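Local coordinates for FAD-binding PCMH-type domain-containing protein (Gibberella zeae, PDB 6YJO), which binds FAD through two covalent links and is probably an oxygen-dependent oxidoreductase, with oligosaccharides as likely substrates, at residues A179-G184 with P390-T395; T348-K353 with G452-Y457; T352-R357 with D414-W419. One frame throughout, in Å; residues are numbered along the deposited sequence.

Contact 1. Residues A179-G184 with P390-T395; sequences ASRTHG and PNSAVT
Arg181 and Ser392 lie closest in backbone, their CA atoms 4.6 Å apart, where the short helix 180-183 meets the loop 390-395. A single hydrogen bond, backbone to backbone, joins the two segments: Ala393 N donates to Arg181 O over 3.0 Å. The donor sits above the carbonyl plane, 43° out of it. Ser392 CA also approaches Arg181 O, as a CA-H...O contact.

The Arg181 side chain starts away from the loop. CG lies anti to the backbone N (chi1 -158°) and the chain runs extended to NE, which carries it past the loop. On the way CG touches Ser392 CB at 3.8 Å. At the tip, Asn391 O lies over one guanidinium face, offset toward the rim. NH2 meets Asn391 CB at 3.9 Å. The N-H groups turn elsewhere: NH1 donates to Pro270 O and Leu273 O, and NH2 to Ala266 O.

Ala393 CB points at the helix and lies among the carbonyl oxygens of Ser180, Arg181 and Thr182, 3.8 Å from Thr182 O. Beside it, Val394 CG2 packs 4.0 Å from Gly184 CA. Gly184 leaves the helix with positive phi (96°), a conformation that suits glycine. Ser392 OG accepts from Val394 N at 3.2 Å. This is an ST turn, and the same hydroxyl bonds Phe387 O.

The contact joins the FAD-binding part to the loop between strands 380-386 and 417-423. The arginine contributes its aliphatic stem and a guanidinium face here, while its N-H groups bond carbonyls at the end of helix 252-268 and in the turn into strand 273-280.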
loop_
_atom_site.group_PDB
_atom_site.type_symbol
_atom_site.label_atom_id
_atom_site.label_comp_id
_atom_site.label_asym_id
_atom_site.label_seq_id
_atom_site.Cartn_x
_atom_site.Cartn_y
_atom_site.Cartn_z
ATOM N N ALA A 179 1.542 9.899 8.379
ATOM C CA ALA A 179 2.528 9.814 9.449
ATOM C C ALA A 179 3.853 9.227 8.984
ATOM O O ALA A 179 4.768 9.081 9.800
ATOM C CB ALA A 179 1.981 8.966 10.603
ATOM N N SER A 180 3.981 8.889 7.699
ATOM C CA SER A 180 5.167 8.175 7.237
ATOM C C SER A 180 6.397 9.071 7.258
ATOM O O SER A 180 7.467 8.664 7.727
ATOM C CB SER A 180 4.932 7.624 5.832
ATOM O OG SER A 180 4.137 6.453 5.876
ATOM N N ARG A 181 6.267 10.297 6.745
ATOM C CA ARG A 181 7.419 11.189 6.682
ATOM C C ARG A 181 8.011 11.425 8.064
ATOM O O ARG A 181 9.203 11.734 8.187
ATOM C CB ARG A 181 7.018 12.518 6.043
ATOM C CG ARG A 181 8.185 13.285 5.462
ATOM C CD ARG A 181 7.723 14.369 4.507
ATOM N NE ARG A 181 8.852 15.178 4.066
ATOM C CZ ARG A 181 9.423 16.123 4.808
ATOM N NH1 ARG A 181 8.963 16.383 6.027
ATOM N NH2 ARG A 181 10.454 16.808 4.333
ATOM N N THR A 182 7.197 11.279 9.109
ATOM C CA THR A 182 7.625 11.499 10.482
ATOM C C THR A 182 8.002 10.214 11.202
ATOM O O THR A 182 8.916 10.232 12.035
ATOM C CB THR A 182 6.508 12.194 11.270
ATOM O OG1 THR A 182 6.146 13.415 10.614
ATOM C CG2 THR A 182 6.945 12.488 12.704
ATOM N N HIS A 183 7.324 9.105 10.905
ATOM C CA HIS A 183 7.534 7.858 11.622
ATOM C C HIS A 183 7.782 6.662 10.711
ATOM O O HIS A 183 7.895 5.540 11.216
ATOM C CB HIS A 183 6.330 7.562 12.533
ATOM C CG HIS A 183 6.121 8.579 13.614
ATOM N ND1 HIS A 183 4.921 9.232 13.800
ATOM C CD2 HIS A 183 6.957 9.051 14.570
ATOM C CE1 HIS A 183 5.028 10.064 14.821
ATOM N NE2 HIS A 183 6.252 9.973 15.306
ATOM N N GLY A 184 7.858 6.858 9.398
ATOM C CA GLY A 184 8.322 5.836 8.484
ATOM C C GLY A 184 7.187 5.048 7.849
ATOM O O GLY A 184 6.013 5.167 8.207
ATOM N N PRO A 390 16.105 14.345 2.943
ATOM C CA PRO A 390 16.874 14.245 4.196
ATOM C C PRO A 390 16.016 14.238 5.448
ATOM O O PRO A 390 16.411 13.629 6.451
ATOM C CB PRO A 390 17.784 15.480 4.147
ATOM C CG PRO A 390 17.853 15.855 2.697
ATOM C CD PRO A 390 16.506 15.508 2.136
ATOM N N ASN A 391 14.857 14.891 5.430
ATOM C CA ASN A 391 14.024 15.036 6.617
ATOM C C ASN A 391 12.870 14.042 6.665
ATOM O O ASN A 391 12.034 14.123 7.571
ATOM C CB ASN A 391 13.485 16.469 6.703
ATOM C CG ASN A 391 14.542 17.462 7.165
ATOM O OD1 ASN A 391 15.274 17.208 8.123
ATOM N ND2 ASN A 391 14.628 18.596 6.481
ATOM N N SER A 392 12.807 13.107 5.720
ATOM C CA SER A 392 11.845 12.017 5.771
ATOM C C SER A 392 12.445 10.839 6.525
ATOM O O SER A 392 13.614 10.495 6.332
ATOM C CB SER A 392 11.440 11.583 4.360
ATOM O OG SER A 392 10.627 10.424 4.403
ATOM N N ALA A 393 11.636 10.224 7.392
ATOM C CA ALA A 393 12.101 9.068 8.149
ATOM C C ALA A 393 12.228 7.826 7.277
ATOM O O ALA A 393 12.876 6.859 7.690
ATOM C CB ALA A 393 11.152 8.783 9.315
ATOM N N VAL A 394 11.623 7.831 6.088
ATOM C CA VAL A 394 11.729 6.685 5.192
ATOM C C VAL A 394 13.118 6.603 4.575
ATOM O O VAL A 394 13.633 5.507 4.328
ATOM C CB VAL A 394 10.645 6.773 4.101
ATOM C CG1 VAL A 394 10.739 5.583 3.150
ATOM C CG2 VAL A 394 9.264 6.873 4.732
ATOM N N THR A 395 13.752 7.751 4.332
ATOM C CA THR A 395 14.951 7.780 3.498
ATOM C C THR A 395 16.097 6.993 4.124
ATOM O O THR A 395 16.805 6.255 3.426
ATOM C CB THR A 395 15.359 9.231 3.246
ATOM O OG1 THR A 395 14.264 9.929 2.643
ATOM C CG2 THR A 395 16.558 9.303 2.320
#

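Contact 2. Residues T348-K353 with G452-Y457. With FAD (flavin-adenine dinucleotide), chain C.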
loop_
_atom_site.group_PDB
_atom_site.type_symbol
_atom_site.label_atom_id
_atom_site.label_comp_id
_atom_site.label_asym_id
_atom_site.label_seq_id
_atom_site.Cartn_x
_atom_site.Cartn_y
_atom_site.Cartn_z
ATOM N N THR A 348 -2.302 3.572 -11.221
ATOM C CA THR A 348 -0.879 3.331 -11.412
ATOM C C THR A 348 -0.121 4.336 -10.557
ATOM O O THR A 348 -0.709 5.255 -9.981
ATOM C CB THR A 348 -0.481 3.431 -12.888
ATOM O OG1 THR A 348 0.910 3.113 -13.037
ATOM C CG2 THR A 348 -0.747 4.833 -13.435
ATOM N N SER A 349 1.196 4.156 -10.478
ATOM C CA SER A 349 2.020 4.920 -9.554
ATOM C C SER A 349 3.345 5.288 -10.207
ATOM O O SER A 349 3.678 4.837 -11.306
ATOM C CB SER A 349 2.288 4.133 -8.263
ATOM O OG SER A 349 2.928 2.902 -8.553
ATOM N N LEU A 350 4.098 6.130 -9.502
ATOM C CA LEU A 350 5.488 6.413 -9.829
ATOM C C LEU A 350 6.235 6.686 -8.533
ATOM O O LEU A 350 5.661 7.193 -7.565
ATOM C CB LEU A 350 5.637 7.610 -10.778
ATOM C CG LEU A 350 5.308 7.383 -12.253
ATOM C CD1 LEU A 350 5.411 8.703 -13.009
ATOM C CD2 LEU A 350 6.240 6.343 -12.863
ATOM N N MET A 351 7.516 6.331 -8.519
ATOM C CA MET A 351 8.420 6.585 -7.397
ATOM C C MET A 351 9.624 7.333 -7.965
ATOM O O MET A 351 10.695 6.760 -8.174
ATOM C CB MET A 351 8.827 5.268 -6.701
ATOM C CG MET A 351 7.671 4.532 -6.041
ATOM S SD MET A 351 7.861 4.367 -4.252
ATOM C CE MET A 351 7.877 6.086 -3.753
ATOM N N THR A 352 9.440 8.627 -8.212
ATOM C CA THR A 352 10.424 9.435 -8.919
ATOM C C THR A 352 11.387 10.116 -7.955
ATOM O O THR A 352 11.126 10.261 -6.759
ATOM C CB THR A 352 9.749 10.516 -9.772
ATOM O OG1 THR A 352 9.092 11.463 -8.920
ATOM C CG2 THR A 352 8.742 9.911 -10.723
ATOM N N LYS A 353 12.523 10.528 -8.508
ATOM C CA LYS A 353 13.348 11.568 -7.924
ATOM C C LYS A 353 12.822 12.936 -8.352
ATOM O O LYS A 353 11.866 13.050 -9.122
ATOM C CB LYS A 353 14.803 11.387 -8.354
ATOM C CG LYS A 353 15.424 10.080 -7.890
ATOM C CD LYS A 353 16.767 9.826 -8.558
ATOM C CE LYS A 353 17.473 8.620 -7.956
ATOM N NZ LYS A 353 18.069 8.913 -6.623
ATOM N N GLY A 452 16.686 3.931 -15.143
ATOM C CA GLY A 452 16.802 3.331 -13.828
ATOM C C GLY A 452 16.788 4.327 -12.686
ATOM O O GLY A 452 17.279 4.025 -11.594
ATOM N N ASP A 453 16.230 5.515 -12.918
ATOM C CA ASP A 453 16.124 6.545 -11.892
ATOM C C ASP A 453 14.735 6.628 -11.273
ATOM O O ASP A 453 14.533 7.412 -10.340
ATOM C CB ASP A 453 16.499 7.911 -12.479
ATOM C CG ASP A 453 17.978 8.230 -12.333
ATOM O OD1 ASP A 453 18.694 7.481 -11.635
ATOM O OD2 ASP A 453 18.426 9.240 -12.918
ATOM N N TRP A 454 13.780 5.841 -11.761
ATOM C CA TRP A 454 12.408 5.895 -11.279
ATOM C C TRP A 454 11.865 4.480 -11.167
ATOM O O TRP A 454 12.260 3.583 -11.918
ATOM C CB TRP A 454 11.509 6.726 -12.209
ATOM C CG TRP A 454 11.448 6.193 -13.611
ATOM C CD1 TRP A 454 12.325 6.451 -14.621
ATOM C CD2 TRP A 454 10.457 5.312 -14.156
ATOM N NE1 TRP A 454 11.944 5.789 -15.761
ATOM C CE2 TRP A 454 10.799 5.083 -15.503
ATOM C CE3 TRP A 454 9.315 4.695 -13.635
ATOM C CZ2 TRP A 454 10.041 4.264 -16.337
ATOM C CZ3 TRP A 454 8.562 3.885 -14.466
ATOM C CH2 TRP A 454 8.929 3.676 -15.801
ATOM N N GLY A 455 10.954 4.294 -10.221
ATOM C CA GLY A 455 10.310 3.014 -10.028
ATOM C C GLY A 455 8.816 3.166 -9.842
ATOM O O GLY A 455 8.239 4.196 -10.202
ATOM N N MET A 456 8.181 2.140 -9.280
ATOM C CA MET A 456 6.751 2.147 -9.025
ATOM C C MET A 456 6.501 1.498 -7.671
ATOM O O MET A 456 7.385 0.870 -7.084
ATOM C CB MET A 456 5.984 1.433 -10.149
ATOM C CG MET A 456 6.154 2.101 -11.510
ATOM S SD MET A 456 5.294 1.258 -12.851
ATOM C CE MET A 456 3.624 1.875 -12.639
ATOM N N TYR A 457 5.280 1.655 -7.176
ATOM C CA TYR A 457 4.922 1.292 -5.813
ATOM C C TYR A 457 3.992 0.085 -5.847
ATOM O O TYR A 457 2.918 0.143 -6.454
ATOM C CB TYR A 457 4.260 2.479 -5.118
ATOM C CG TYR A 457 3.866 2.251 -3.677
ATOM C CD1 TYR A 457 4.606 1.418 -2.851
ATOM C CD2 TYR A 457 2.751 2.885 -3.142
ATOM C CE1 TYR A 457 4.242 1.218 -1.534
ATOM C CE2 TYR A 457 2.384 2.693 -1.834
ATOM C CZ TYR A 457 3.134 1.863 -1.030
ATOM O OH TYR A 457 2.761 1.668 0.281
HETATM P PA FAD C . -5.339 -7.871 -0.243
HETATM O O1A FAD C . -5.937 -7.957 -1.597
HETATM O O2A FAD C . -6.021 -8.766 0.804
HETATM O O5B FAD C . -3.793 -8.172 -0.292
HETATM C C5B FAD C . -2.935 -7.530 -1.257
HETATM C C4B FAD C . -1.697 -8.362 -1.452
HETATM O O4B FAD C . -1.232 -8.840 -0.165
HETATM C C3B FAD C . -1.895 -9.606 -2.314
HETATM O O3B FAD C . -0.719 -9.899 -3.059
HETATM C C2B FAD C . -2.190 -10.679 -1.267
HETATM O O2B FAD C . -1.878 -11.983 -1.735
HETATM C C1B FAD C . -1.236 -10.255 -0.154
HETATM N N9A FAD C . -1.624 -10.724 1.175
HETATM C C8A FAD C . -2.751 -10.397 1.886
HETATM N N7A FAD C . -2.838 -10.984 3.055
HETATM C C5A FAD C . -1.682 -11.756 3.119
HETATM C C6A FAD C . -1.177 -12.619 4.106
HETATM N N6A FAD C . -1.787 -12.870 5.267
HETATM N N1A FAD C . 0.000 -13.233 3.852
HETATM C C2A FAD C . 0.618 -12.987 2.695
HETATM N N3A FAD C . 0.238 -12.193 1.692
HETATM C C4A FAD C . -0.934 -11.602 1.967
HETATM N N1 FAD C . -1.584 2.337 0.185
HETATM C C2 FAD C . -0.742 3.266 0.727
HETATM O O2 FAD C . 0.483 3.101 0.741
HETATM N N3 FAD C . -1.265 4.426 1.279
HETATM C C4 FAD C . -2.602 4.763 1.345
HETATM O O4 FAD C . -2.952 5.823 1.860
HETATM C C4X FAD C . -3.485 3.769 0.766
HETATM N N5 FAD C . -4.767 4.003 0.784
HETATM C C5X FAD C . -5.609 3.049 0.235
HETATM C C6 FAD C . -6.978 3.287 0.214
HETATM C C7 FAD C . -7.869 2.352 -0.298
HETATM C C7M FAD C . -9.346 2.646 -0.275
HETATM C C8 FAD C . -7.371 1.170 -0.873
HETATM C C8M FAD C . -8.297 0.135 -1.450
HETATM C C9 FAD C . -5.999 0.936 -0.878
HETATM C C9A FAD C . -5.120 1.865 -0.336
HETATM N N10 FAD C . -3.728 1.650 -0.321
HETATM C C10 FAD C . -2.880 2.585 0.212
HETATM C "C1'" FAD C . -3.149 0.446 -0.931
HETATM C "C2'" FAD C . -2.898 -0.687 0.052
HETATM O "O2'" FAD C . -1.718 -0.420 0.809
HETATM C "C3'" FAD C . -2.701 -1.981 -0.738
HETATM O "O3'" FAD C . -3.837 -2.162 -1.575
HETATM C "C4'" FAD C . -2.529 -3.230 0.124
HETATM O "O4'" FAD C . -1.503 -4.062 -0.417
HETATM C "C5'" FAD C . -3.822 -4.006 0.214
HETATM O "O5'" FAD C . -3.732 -4.951 1.297
HETATM P P FAD C . -4.976 -5.805 1.718
HETATM O O1P FAD C . -4.528 -6.955 2.624
HETATM O O2P FAD C . -6.031 -4.908 2.254
HETATM O O3P FAD C . -5.421 -6.380 0.289
#
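Tyr457 N donates to Ser349 OG over 3.0 Å, a nearly straight bond with an N-H...O angle of 167°. Ser349 OG stands between its own backbone N and carbonyl carbon (chi1 58°), turned to the incoming amide. Next to it, Met351 and Gly455 form a single antiparallel hydrogen-bonded bridge: Met351 N to Gly455 O at 2.8 Å and Gly455 N to Met351 O at 3.2 Å.

At the far end of the Tyr457 ring, OH donates to FAD O2 over 2.7 Å. The flavin oxygen lies at the ring edge, in its plane. The hydroxyl also meets Gly175 N and Asn459 ND2. The bond from Tyr457 N to the Ser349 hydroxyl thus helps fix the residue that reaches the flavin, which makes Ser349 a second-shell residue.

Met351 bends at chi2 and chi3. Its CG rests 3.6 Å from Met456 C, and SD makes an oblique Met-aromatic contact, 5.3 Å from the Tyr457 ring centroid. On the other side of the chain, Leu350 CD2 reaches Trp454 CE3 at 3.6 Å. The Lys353 stem passes Asp453 O, with CG 3.7 Å away.

Strand 346-352 is an edge strand of the seven-stranded antiparallel sheet. Strand 417-423 is its sheet neighbour, and segment 452-457 joins strand 346-352 by the single bridge. Helix 431-446 packs on Leu350 and Trp454, and helix 467-475 on Met456.

Contact 3. Residues T352-R357 with D414-W419; sequences TKALTR and DKLLLW
Thr352 meets Trp419 through a hydroxyl set between its own backbone N and carbonyl carbon (chi1 66°), while the indole CG lies anti to its carbonyl carbon (chi1 -55°). Trp419 NE1 donates to Thr352 OG1 over 2.9 Å, bent at 142° and with the oxygen tilted from the ring plane. The methyl CG2 packs 3.6 Å from the same NE1.

The Thr352 carbonyl takes two donors. Leu416 N comes in the carbonyl plane at 2.8 Å, and Leu417 N at 3.0 Å is tilted from it. Two residues facing one make a classic beta bulge. Thr352 N returns a weak bond to Leu417 O.

Farther along, Leu355 meets the indole tip to tip, CD1 lying 3.7 Å from Trp419 CZ2. Ala354 CB touches Leu416 CD2 at 4.1 Å. Lys415 NZ grips Asp414 OD1 at 2.7 Å, on its syn side, and Lys353 NZ adds a long salt bridge to OD2.

The bulge lies where the pairing of strands 346-352 and 417-423 stops. One buried threonine satisfies two amides and an indole N-H, and Asp414 probably eases the repulsion between the two lysines.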
loop_
_atom_site.group_PDB
_atom_site.type_symbol
_atom_site.label_atom_id
_atom_site.label_comp_id
_atom_site.label_asym_id
_atom_site.label_seq_id
_atom_site.Cartn_x
_atom_site.Cartn_y
_atom_site.Cartn_z
ATOM N N THR A 352 9.440 8.627 -8.212
ATOM C CA THR A 352 10.424 9.435 -8.919
ATOM C C THR A 352 11.387 10.116 -7.955
ATOM O O THR A 352 11.126 10.261 -6.759
ATOM C CB THR A 352 9.749 10.516 -9.772
ATOM O OG1 THR A 352 9.092 11.463 -8.920
ATOM C CG2 THR A 352 8.742 9.911 -10.723
ATOM N N LYS A 353 12.523 10.528 -8.508
ATOM C CA LYS A 353 13.348 11.568 -7.924
ATOM C C LYS A 353 12.822 12.936 -8.352
ATOM O O LYS A 353 11.866 13.050 -9.122
ATOM C CB LYS A 353 14.803 11.387 -8.354
ATOM C CG LYS A 353 15.424 10.080 -7.890
ATOM C CD LYS A 353 16.767 9.826 -8.558
ATOM C CE LYS A 353 17.473 8.620 -7.956
ATOM N NZ LYS A 353 18.069 8.913 -6.623
ATOM N N ALA A 354 13.446 13.984 -7.824
ATOM C CA ALA A 354 13.176 15.349 -8.254
ATOM C C ALA A 354 13.125 15.456 -9.772
ATOM O O ALA A 354 14.110 15.171 -10.460
ATOM C CB ALA A 354 14.261 16.274 -7.698
ATOM N N LEU A 355 11.970 15.860 -10.300
ATOM C CA LEU A 355 11.839 16.104 -11.731
ATOM C C LEU A 355 12.604 17.360 -12.142
ATOM O O LEU A 355 12.729 18.320 -11.377
ATOM C CB LEU A 355 10.366 16.256 -12.120
ATOM C CG LEU A 355 9.558 14.988 -12.401
ATOM C CD1 LEU A 355 9.368 14.144 -11.144
ATOM C CD2 LEU A 355 8.211 15.366 -13.014
ATOM N N THR A 356 13.110 17.349 -13.375
ATOM C CA THR A 356 13.744 18.517 -13.966
ATOM C C THR A 356 12.684 19.513 -14.427
ATOM O O THR A 356 11.507 19.176 -14.567
ATOM C CB THR A 356 14.617 18.111 -15.154
ATOM O OG1 THR A 356 13.782 17.636 -16.216
ATOM C CG2 THR A 356 15.593 17.020 -14.753
ATOM N N ARG A 357 13.119 20.754 -14.674
ATOM C CA ARG A 357 12.202 21.775 -15.176
ATOM C C ARG A 357 11.418 21.265 -16.378
ATOM O O ARG A 357 10.195 21.419 -16.449
ATOM C CB ARG A 357 12.971 23.047 -15.549
ATOM C CG ARG A 357 12.106 24.081 -16.270
ATOM C CD ARG A 357 12.613 25.506 -16.088
ATOM N NE ARG A 357 12.427 25.985 -14.719
ATOM C CZ ARG A 357 11.316 26.562 -14.263
ATOM N NH1 ARG A 357 10.268 26.744 -15.059
ATOM N NH2 ARG A 357 11.250 26.960 -12.999
ATOM N N ASP A 414 15.543 6.049 -1.855
ATOM C CA ASP A 414 16.237 7.144 -2.518
ATOM C C ASP A 414 15.305 8.014 -3.351
ATOM O O ASP A 414 15.741 9.052 -3.859
ATOM C CB ASP A 414 17.360 6.595 -3.405
ATOM C CG ASP A 414 16.846 5.659 -4.488
ATOM O OD1 ASP A 414 15.641 5.326 -4.475
ATOM O OD2 ASP A 414 17.649 5.255 -5.357
ATOM N N LYS A 415 14.045 7.619 -3.502
ATOM C CA LYS A 415 13.103 8.414 -4.273
ATOM C C LYS A 415 12.558 9.560 -3.423
ATOM O O LYS A 415 12.558 9.516 -2.190
ATOM C CB LYS A 415 11.957 7.544 -4.787
ATOM C CG LYS A 415 12.405 6.304 -5.561
ATOM C CD LYS A 415 13.311 6.662 -6.739
ATOM C CE LYS A 415 13.702 5.423 -7.538
ATOM N NZ LYS A 415 14.436 4.423 -6.712
ATOM N N LEU A 416 12.088 10.601 -4.103
ATOM C CA LEU A 416 11.560 11.777 -3.431
ATOM C C LEU A 416 10.044 11.878 -3.473
ATOM O O LEU A 416 9.447 12.342 -2.501
ATOM C CB LEU A 416 12.155 13.051 -4.043
ATOM C CG LEU A 416 11.690 14.381 -3.448
ATOM C CD1 LEU A 416 12.140 14.510 -2.000
ATOM C CD2 LEU A 416 12.205 15.543 -4.280
ATOM N N LEU A 417 9.412 11.439 -4.561
ATOM C CA LEU A 417 7.996 11.674 -4.800
ATOM C C LEU A 417 7.271 10.360 -5.043
ATOM O O LEU A 417 7.762 9.499 -5.779
ATOM C CB LEU A 417 7.797 12.604 -5.995
ATOM C CG LEU A 417 8.475 13.971 -5.896
ATOM C CD1 LEU A 417 8.313 14.743 -7.202
ATOM C CD2 LEU A 417 7.928 14.768 -4.711
ATOM N N LEU A 418 6.096 10.215 -4.430
ATOM C CA LEU A 418 5.242 9.042 -4.597
ATOM C C LEU A 418 3.994 9.477 -5.355
ATOM O O LEU A 418 3.063 10.035 -4.768
ATOM C CB LEU A 418 4.885 8.418 -3.250
ATOM C CG LEU A 418 3.770 7.371 -3.292
ATOM C CD1 LEU A 418 4.158 6.213 -4.208
ATOM C CD2 LEU A 418 3.425 6.866 -1.894
ATOM N N TRP A 419 3.982 9.214 -6.658
ATOM C CA TRP A 419 2.833 9.540 -7.487
ATOM C C TRP A 419 1.817 8.408 -7.461
ATOM O O TRP A 419 2.182 7.229 -7.448
ATOM C CB TRP A 419 3.261 9.790 -8.933
ATOM C CG TRP A 419 4.321 10.831 -9.123
ATOM C CD1 TRP A 419 5.593 10.814 -8.626
ATOM C CD2 TRP A 419 4.212 12.029 -9.902
ATOM N NE1 TRP A 419 6.275 11.936 -9.031
ATOM C CE2 TRP A 419 5.451 12.698 -9.817
ATOM C CE3 TRP A 419 3.186 12.605 -10.657
ATOM C CZ2 TRP A 419 5.689 13.913 -10.458
ATOM C CZ3 TRP A 419 3.425 13.809 -11.295
ATOM C CH2 TRP A 419 4.666 14.449 -11.191
#

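From the N terminus, helix 180-183 comes first, and contact 1 closes a long loop back to it from 390-395. Strand 346-352 lies within that loop. It opens contact 2, which closes at 452-457, and its end opens contact 3, which closes at 414-419. Contact 1 therefore crosses both others along the chain. Contact 3 falls within the span of contact 2 and shares Thr352 and Lys353 with it. Contacts 2 and 3 touch, with centres 8 Å apart, and build on the same sheet edge. Contact 1 stands apart, tying the FAD-binding part to a loop of that sheet's domain. Contact 2 ties segment 452-457, which holds a flavin-binding residue, to the edge strand 346-352.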